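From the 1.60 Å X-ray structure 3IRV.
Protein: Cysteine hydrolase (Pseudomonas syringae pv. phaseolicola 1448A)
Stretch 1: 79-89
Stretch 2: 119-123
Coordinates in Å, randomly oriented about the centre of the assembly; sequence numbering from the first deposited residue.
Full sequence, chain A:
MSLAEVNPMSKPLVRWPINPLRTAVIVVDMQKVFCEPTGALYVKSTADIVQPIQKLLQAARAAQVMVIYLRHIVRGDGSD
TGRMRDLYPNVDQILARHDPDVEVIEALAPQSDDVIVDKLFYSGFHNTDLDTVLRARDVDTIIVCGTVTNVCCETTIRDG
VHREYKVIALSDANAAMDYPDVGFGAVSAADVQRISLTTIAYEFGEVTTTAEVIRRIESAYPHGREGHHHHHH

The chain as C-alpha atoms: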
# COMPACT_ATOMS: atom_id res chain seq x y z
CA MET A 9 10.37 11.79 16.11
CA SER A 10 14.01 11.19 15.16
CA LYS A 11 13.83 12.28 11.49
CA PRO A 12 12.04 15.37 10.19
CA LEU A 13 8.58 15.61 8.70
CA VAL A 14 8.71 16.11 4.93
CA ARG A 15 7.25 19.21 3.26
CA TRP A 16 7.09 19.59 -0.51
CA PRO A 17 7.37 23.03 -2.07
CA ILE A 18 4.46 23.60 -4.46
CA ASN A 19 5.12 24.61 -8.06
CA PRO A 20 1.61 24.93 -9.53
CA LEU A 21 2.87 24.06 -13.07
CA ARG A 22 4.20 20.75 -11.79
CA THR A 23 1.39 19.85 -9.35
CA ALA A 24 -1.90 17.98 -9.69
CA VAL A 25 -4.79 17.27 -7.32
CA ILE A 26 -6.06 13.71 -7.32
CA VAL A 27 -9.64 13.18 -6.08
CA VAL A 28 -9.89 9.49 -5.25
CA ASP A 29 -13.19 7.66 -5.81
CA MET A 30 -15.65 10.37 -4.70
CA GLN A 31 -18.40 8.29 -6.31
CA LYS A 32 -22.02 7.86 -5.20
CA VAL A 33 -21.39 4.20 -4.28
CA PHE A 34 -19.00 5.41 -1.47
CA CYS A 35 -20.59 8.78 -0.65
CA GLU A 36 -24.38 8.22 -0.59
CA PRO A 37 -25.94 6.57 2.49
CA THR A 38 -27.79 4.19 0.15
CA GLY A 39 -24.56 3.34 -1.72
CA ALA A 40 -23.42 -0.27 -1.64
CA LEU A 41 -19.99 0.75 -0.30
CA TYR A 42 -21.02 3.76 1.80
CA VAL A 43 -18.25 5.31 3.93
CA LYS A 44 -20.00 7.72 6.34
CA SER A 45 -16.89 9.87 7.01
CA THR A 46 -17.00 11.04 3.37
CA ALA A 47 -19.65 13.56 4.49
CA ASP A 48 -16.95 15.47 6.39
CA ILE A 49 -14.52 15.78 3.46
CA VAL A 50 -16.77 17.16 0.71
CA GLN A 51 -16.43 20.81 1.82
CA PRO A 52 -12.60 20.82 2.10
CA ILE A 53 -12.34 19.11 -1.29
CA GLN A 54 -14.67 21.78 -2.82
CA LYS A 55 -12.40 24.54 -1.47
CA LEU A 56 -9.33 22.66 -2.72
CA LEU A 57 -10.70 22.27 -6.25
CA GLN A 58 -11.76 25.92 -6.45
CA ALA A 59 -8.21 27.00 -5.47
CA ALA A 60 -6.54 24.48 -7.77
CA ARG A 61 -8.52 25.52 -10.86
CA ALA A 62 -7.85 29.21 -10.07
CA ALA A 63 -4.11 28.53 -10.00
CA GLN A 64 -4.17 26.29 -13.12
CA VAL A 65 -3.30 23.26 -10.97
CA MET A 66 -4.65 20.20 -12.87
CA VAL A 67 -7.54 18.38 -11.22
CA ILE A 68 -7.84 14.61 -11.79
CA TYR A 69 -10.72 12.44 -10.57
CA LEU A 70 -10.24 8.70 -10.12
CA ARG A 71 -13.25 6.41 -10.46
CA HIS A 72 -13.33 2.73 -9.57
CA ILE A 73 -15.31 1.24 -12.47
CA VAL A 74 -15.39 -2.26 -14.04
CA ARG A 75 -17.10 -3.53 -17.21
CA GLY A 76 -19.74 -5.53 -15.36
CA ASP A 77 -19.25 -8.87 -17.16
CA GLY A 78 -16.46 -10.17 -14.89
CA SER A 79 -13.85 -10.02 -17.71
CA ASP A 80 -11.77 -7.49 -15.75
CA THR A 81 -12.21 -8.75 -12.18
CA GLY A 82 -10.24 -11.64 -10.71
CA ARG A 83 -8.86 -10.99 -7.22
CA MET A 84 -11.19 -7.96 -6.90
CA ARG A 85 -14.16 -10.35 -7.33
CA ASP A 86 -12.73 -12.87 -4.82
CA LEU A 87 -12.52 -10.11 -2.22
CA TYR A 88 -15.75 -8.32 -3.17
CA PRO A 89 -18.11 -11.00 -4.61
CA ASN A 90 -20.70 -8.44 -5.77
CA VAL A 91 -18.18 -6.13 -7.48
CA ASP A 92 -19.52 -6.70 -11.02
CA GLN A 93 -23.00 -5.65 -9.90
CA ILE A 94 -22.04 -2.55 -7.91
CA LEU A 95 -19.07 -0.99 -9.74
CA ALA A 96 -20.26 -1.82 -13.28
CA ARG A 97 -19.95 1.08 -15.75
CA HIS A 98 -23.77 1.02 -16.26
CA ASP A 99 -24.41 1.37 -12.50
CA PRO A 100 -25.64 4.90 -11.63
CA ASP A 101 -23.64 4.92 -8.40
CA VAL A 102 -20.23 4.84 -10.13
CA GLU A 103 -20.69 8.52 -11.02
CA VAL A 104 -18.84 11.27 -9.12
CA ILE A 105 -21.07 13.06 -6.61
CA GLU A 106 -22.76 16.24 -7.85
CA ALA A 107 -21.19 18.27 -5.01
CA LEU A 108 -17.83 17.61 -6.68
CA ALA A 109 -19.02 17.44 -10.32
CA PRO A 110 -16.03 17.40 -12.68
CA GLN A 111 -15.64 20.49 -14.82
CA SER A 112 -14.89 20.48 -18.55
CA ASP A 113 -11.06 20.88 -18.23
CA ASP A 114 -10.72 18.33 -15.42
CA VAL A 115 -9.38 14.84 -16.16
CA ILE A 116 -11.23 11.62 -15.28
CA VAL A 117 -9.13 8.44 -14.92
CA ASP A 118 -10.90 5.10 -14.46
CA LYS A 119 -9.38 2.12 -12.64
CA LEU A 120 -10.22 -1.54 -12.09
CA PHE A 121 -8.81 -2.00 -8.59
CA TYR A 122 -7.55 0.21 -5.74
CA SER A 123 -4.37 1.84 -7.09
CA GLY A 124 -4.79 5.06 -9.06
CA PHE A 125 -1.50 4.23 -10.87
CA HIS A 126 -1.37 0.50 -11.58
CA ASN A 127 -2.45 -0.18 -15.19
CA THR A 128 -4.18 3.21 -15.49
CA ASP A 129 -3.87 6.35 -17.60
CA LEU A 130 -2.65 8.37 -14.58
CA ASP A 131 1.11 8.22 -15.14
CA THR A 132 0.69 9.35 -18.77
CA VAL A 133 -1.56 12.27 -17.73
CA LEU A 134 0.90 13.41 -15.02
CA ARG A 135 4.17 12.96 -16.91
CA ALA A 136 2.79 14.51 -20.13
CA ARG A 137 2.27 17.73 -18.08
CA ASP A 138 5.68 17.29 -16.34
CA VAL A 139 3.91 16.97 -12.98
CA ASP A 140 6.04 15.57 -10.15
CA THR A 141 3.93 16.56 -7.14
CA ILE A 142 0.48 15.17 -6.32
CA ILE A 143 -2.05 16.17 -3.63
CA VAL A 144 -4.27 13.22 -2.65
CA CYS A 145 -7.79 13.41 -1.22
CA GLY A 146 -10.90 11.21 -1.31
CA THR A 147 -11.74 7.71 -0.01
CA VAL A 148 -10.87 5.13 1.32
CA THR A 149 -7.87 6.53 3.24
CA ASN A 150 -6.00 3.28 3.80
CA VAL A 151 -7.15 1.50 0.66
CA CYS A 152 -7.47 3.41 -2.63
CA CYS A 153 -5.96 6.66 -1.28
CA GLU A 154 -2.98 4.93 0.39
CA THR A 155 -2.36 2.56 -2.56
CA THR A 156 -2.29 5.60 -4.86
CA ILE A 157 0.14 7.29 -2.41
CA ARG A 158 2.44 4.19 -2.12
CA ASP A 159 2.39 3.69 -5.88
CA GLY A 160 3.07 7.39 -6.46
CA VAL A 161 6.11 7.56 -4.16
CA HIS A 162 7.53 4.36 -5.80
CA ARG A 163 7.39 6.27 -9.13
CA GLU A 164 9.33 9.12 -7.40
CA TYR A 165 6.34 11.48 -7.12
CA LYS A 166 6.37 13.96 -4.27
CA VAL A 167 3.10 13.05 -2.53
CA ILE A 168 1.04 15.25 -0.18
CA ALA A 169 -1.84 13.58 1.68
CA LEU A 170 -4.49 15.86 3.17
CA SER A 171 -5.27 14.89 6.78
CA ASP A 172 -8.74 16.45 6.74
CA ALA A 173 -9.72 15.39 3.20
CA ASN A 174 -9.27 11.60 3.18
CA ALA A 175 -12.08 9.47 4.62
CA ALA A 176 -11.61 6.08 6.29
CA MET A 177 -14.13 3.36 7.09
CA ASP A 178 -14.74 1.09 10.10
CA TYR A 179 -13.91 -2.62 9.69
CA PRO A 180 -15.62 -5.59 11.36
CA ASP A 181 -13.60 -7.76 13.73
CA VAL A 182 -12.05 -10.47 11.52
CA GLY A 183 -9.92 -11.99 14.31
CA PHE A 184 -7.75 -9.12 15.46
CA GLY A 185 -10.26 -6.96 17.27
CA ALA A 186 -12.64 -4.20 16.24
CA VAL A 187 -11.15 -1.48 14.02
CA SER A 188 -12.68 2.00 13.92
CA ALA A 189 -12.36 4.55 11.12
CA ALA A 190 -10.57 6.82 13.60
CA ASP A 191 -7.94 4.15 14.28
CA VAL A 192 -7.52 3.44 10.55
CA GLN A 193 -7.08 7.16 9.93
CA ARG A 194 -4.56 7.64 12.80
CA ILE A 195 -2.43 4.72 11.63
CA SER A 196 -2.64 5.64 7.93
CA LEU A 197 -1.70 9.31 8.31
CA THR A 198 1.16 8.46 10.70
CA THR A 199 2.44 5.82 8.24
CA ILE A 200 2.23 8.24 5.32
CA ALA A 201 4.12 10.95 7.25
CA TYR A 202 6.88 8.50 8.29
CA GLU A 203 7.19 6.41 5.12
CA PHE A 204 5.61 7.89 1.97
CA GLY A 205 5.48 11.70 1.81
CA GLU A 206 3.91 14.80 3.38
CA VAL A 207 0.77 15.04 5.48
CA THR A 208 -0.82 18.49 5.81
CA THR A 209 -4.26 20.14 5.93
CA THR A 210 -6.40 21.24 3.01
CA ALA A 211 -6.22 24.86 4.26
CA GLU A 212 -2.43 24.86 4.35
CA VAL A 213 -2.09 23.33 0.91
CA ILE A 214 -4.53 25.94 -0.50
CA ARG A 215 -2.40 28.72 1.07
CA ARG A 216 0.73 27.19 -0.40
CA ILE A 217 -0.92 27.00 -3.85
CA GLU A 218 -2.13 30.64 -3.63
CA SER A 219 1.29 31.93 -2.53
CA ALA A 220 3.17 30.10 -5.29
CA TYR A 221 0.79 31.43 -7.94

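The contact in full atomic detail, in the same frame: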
# COMPACT_ATOMS: atom_id res chain seq x y z
N SER A 79 -15.07 -9.84 -16.88
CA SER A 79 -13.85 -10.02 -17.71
C SER A 79 -12.61 -9.31 -17.16
O SER A 79 -11.48 -9.65 -17.51
CB SER A 79 -14.07 -9.58 -19.16
OG SER A 79 -14.27 -8.18 -19.22
N ASP A 80 -12.84 -8.36 -16.24
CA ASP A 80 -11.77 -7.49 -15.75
C ASP A 80 -11.68 -7.52 -14.23
O ASP A 80 -11.09 -6.62 -13.62
CB ASP A 80 -11.96 -6.05 -16.24
CG ASP A 80 -13.34 -5.49 -15.94
OD1 ASP A 80 -14.15 -6.16 -15.23
OD2 ASP A 80 -13.61 -4.35 -16.38
N THR A 81 -12.29 -8.56 -13.63
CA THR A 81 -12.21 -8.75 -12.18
C THR A 81 -11.83 -10.19 -11.89
O THR A 81 -12.46 -11.14 -12.37
CB THR A 81 -13.53 -8.43 -11.46
OG1 THR A 81 -14.62 -9.20 -12.02
CG2 THR A 81 -13.84 -6.94 -11.55
N GLY A 82 -10.73 -10.33 -11.15
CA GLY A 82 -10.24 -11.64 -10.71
C GLY A 82 -10.17 -11.58 -9.19
O GLY A 82 -11.16 -11.88 -8.50
N ARG A 83 -9.00 -11.18 -8.67
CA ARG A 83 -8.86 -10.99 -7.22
C ARG A 83 -9.88 -10.01 -6.63
O ARG A 83 -10.38 -10.25 -5.53
CB ARG A 83 -7.44 -10.60 -6.82
CG ARG A 83 -6.36 -11.59 -7.35
CD ARG A 83 -6.41 -12.99 -6.71
NE ARG A 83 -7.47 -13.81 -7.30
CZ ARG A 83 -7.39 -14.40 -8.49
NH1 ARG A 83 -8.42 -15.11 -8.93
NH2 ARG A 83 -6.28 -14.28 -9.27
N MET A 84 -10.20 -8.94 -7.36
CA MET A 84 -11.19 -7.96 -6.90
C MET A 84 -12.54 -8.67 -6.64
O MET A 84 -13.20 -8.40 -5.62
CB MET A 84 -11.36 -6.81 -7.91
CG MET A 84 -12.30 -5.71 -7.44
SD MET A 84 -11.74 -4.68 -6.02
CE MET A 84 -13.36 -4.10 -5.51
N ARG A 85 -12.91 -9.61 -7.51
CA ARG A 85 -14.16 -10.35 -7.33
C ARG A 85 -14.08 -11.40 -6.21
O ARG A 85 -15.08 -11.67 -5.53
CB ARG A 85 -14.63 -10.95 -8.66
CG ARG A 85 -15.94 -11.73 -8.55
CD ARG A 85 -16.74 -11.70 -9.85
NE ARG A 85 -15.90 -11.66 -11.05
CZ ARG A 85 -15.69 -12.69 -11.86
NH1 ARG A 85 -16.26 -13.87 -11.61
NH2 ARG A 85 -14.92 -12.56 -12.93
N ASP A 86 -12.90 -11.95 -5.97
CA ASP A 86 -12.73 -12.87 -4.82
C ASP A 86 -12.93 -12.14 -3.51
O ASP A 86 -13.54 -12.68 -2.57
CB ASP A 86 -11.33 -13.51 -4.84
CG ASP A 86 -11.15 -14.49 -5.98
OD1 ASP A 86 -12.07 -15.31 -6.21
OD2 ASP A 86 -10.08 -14.47 -6.65
N LEU A 87 -12.44 -10.91 -3.44
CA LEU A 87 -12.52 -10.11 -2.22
C LEU A 87 -13.86 -9.41 -2.07
O LEU A 87 -14.37 -9.30 -0.96
CB LEU A 87 -11.39 -9.08 -2.20
CG LEU A 87 -10.02 -9.54 -1.64
CD1 LEU A 87 -10.09 -9.80 -0.14
CD2 LEU A 87 -9.41 -10.72 -2.36
N TYR A 88 -14.43 -8.95 -3.19
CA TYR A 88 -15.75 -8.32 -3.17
C TYR A 88 -16.64 -9.07 -4.17
O TYR A 88 -16.66 -8.74 -5.35
CB TYR A 88 -15.63 -6.86 -3.57
CG TYR A 88 -15.11 -5.97 -2.48
CD1 TYR A 88 -15.99 -5.27 -1.64
CD2 TYR A 88 -13.73 -5.81 -2.27
CE1 TYR A 88 -15.51 -4.42 -0.64
CE2 TYR A 88 -13.24 -4.96 -1.29
CZ TYR A 88 -14.13 -4.27 -0.47
OH TYR A 88 -13.65 -3.42 0.51
N PRO A 89 -17.31 -10.14 -3.71
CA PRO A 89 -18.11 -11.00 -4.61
C PRO A 89 -19.16 -10.31 -5.47
O PRO A 89 -19.47 -10.81 -6.54
CB PRO A 89 -18.80 -11.99 -3.65
CG PRO A 89 -17.79 -12.10 -2.53
CD PRO A 89 -17.30 -10.67 -2.33
N LYS A 119 -10.27 3.18 -13.11
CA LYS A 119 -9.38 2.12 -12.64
C LYS A 119 -10.17 0.90 -12.23
O LYS A 119 -11.31 1.03 -11.80
CB LYS A 119 -8.53 2.61 -11.47
CG LYS A 119 -9.35 3.02 -10.22
CD LYS A 119 -8.44 3.71 -9.18
CE LYS A 119 -9.21 4.21 -7.96
NZ LYS A 119 -9.60 3.08 -7.04
N LEU A 120 -9.55 -0.28 -12.37
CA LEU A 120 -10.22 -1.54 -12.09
C LEU A 120 -10.08 -2.03 -10.65
O LEU A 120 -10.78 -2.98 -10.25
CB LEU A 120 -9.69 -2.65 -13.03
CG LEU A 120 -9.84 -2.45 -14.53
CD1 LEU A 120 -9.10 -3.61 -15.27
CD2 LEU A 120 -11.31 -2.38 -14.92
N PHE A 121 -9.13 -1.47 -9.91
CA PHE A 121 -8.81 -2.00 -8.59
C PHE A 121 -8.61 -0.79 -7.67
O PHE A 121 -9.33 0.21 -7.80
CB PHE A 121 -7.56 -2.88 -8.70
CG PHE A 121 -7.61 -4.16 -7.91
CD1 PHE A 121 -7.08 -5.34 -8.45
CD2 PHE A 121 -8.19 -4.22 -6.66
CE1 PHE A 121 -7.10 -6.55 -7.73
CE2 PHE A 121 -8.21 -5.43 -5.93
CZ PHE A 121 -7.67 -6.58 -6.47
N TYR A 122 -7.68 -0.87 -6.73
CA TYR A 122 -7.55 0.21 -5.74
C TYR A 122 -6.60 1.33 -6.18
O TYR A 122 -6.88 2.53 -5.96
CB TYR A 122 -7.10 -0.32 -4.38
CG TYR A 122 -7.93 -1.46 -3.87
CD1 TYR A 122 -9.33 -1.39 -3.84
CD2 TYR A 122 -7.31 -2.63 -3.43
CE1 TYR A 122 -10.09 -2.46 -3.36
CE2 TYR A 122 -8.06 -3.71 -2.94
CZ TYR A 122 -9.44 -3.62 -2.92
OH TYR A 122 -10.15 -4.69 -2.41
N SER A 123 -5.45 0.93 -6.72
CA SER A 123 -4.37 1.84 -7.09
C SER A 123 -4.82 2.81 -8.17
O SER A 123 -5.33 2.37 -9.21
CB SER A 123 -3.22 1.04 -7.67
OG SER A 123 -2.20 1.91 -8.11
O HOH W 1 -10.38 -5.69 -11.03

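A short helix, 83-87, lies against an irregular segment, and no direct hydrogen bond joins the two. The closest CA pair is Met84 CA and Phe121 CA, 6.6 Å apart; Asp80 CA and Leu120 CA are 7.2 Å apart. The contact is mostly apolar packing, with one bridging water.

Met84 gives the most surface. Its CA-CB bond points toward the other segment, and with chi1 t and chi2 p the chain serves two aromatic rings at once. Met84 CB sits over a face of Phe121, 4.0 Å from the ring centroid and 15° off the normal, a CH-pi contact in which a weakly polarised C-H meets the electron-rich face. Further along, Met84 SD lies 3.6 Å from Phe121 CE2 and 3.8 Å from Tyr122 CE1, approaching both rings obliquely. A polarizable, flexible thioether tolerates such mixed approaches well. Phe121 and Tyr122 both leave their backbone sideways, yet their ring ends come nearer to the helix; Phe121 also sets its edge against Arg83, with Phe121 CZ 4.0 Å from Arg83 CB. The outer part of Arg83 leads away, Arg83 NE 2.8 Å from Asp86 OD2 in a salt bridge one helical turn on, and the guanidinium lies well away from the Phe121 ring.

Leu120, the second largest contributor, is exposed and closes the other end. Leu120 CD2 lies 3.4 Å from Asp80 OD2, a van der Waals contact, because CD2 is a methyl carbon; the oxygen has its hydrogen bond elsewhere in the structure. The polar link here runs through the backbone: a water donates to Asp80 O and to Leu120 O, each 2.8 Å from the water's O, joining two carbonyls that could not bond each other directly.

Beyond the helix, Tyr88 meets Tyr122 edge-on, Tyr88 CE2 to Tyr122 OH, 3.3 Å. The rule is compact: an apolar centre, with water bridging acceptors beside it.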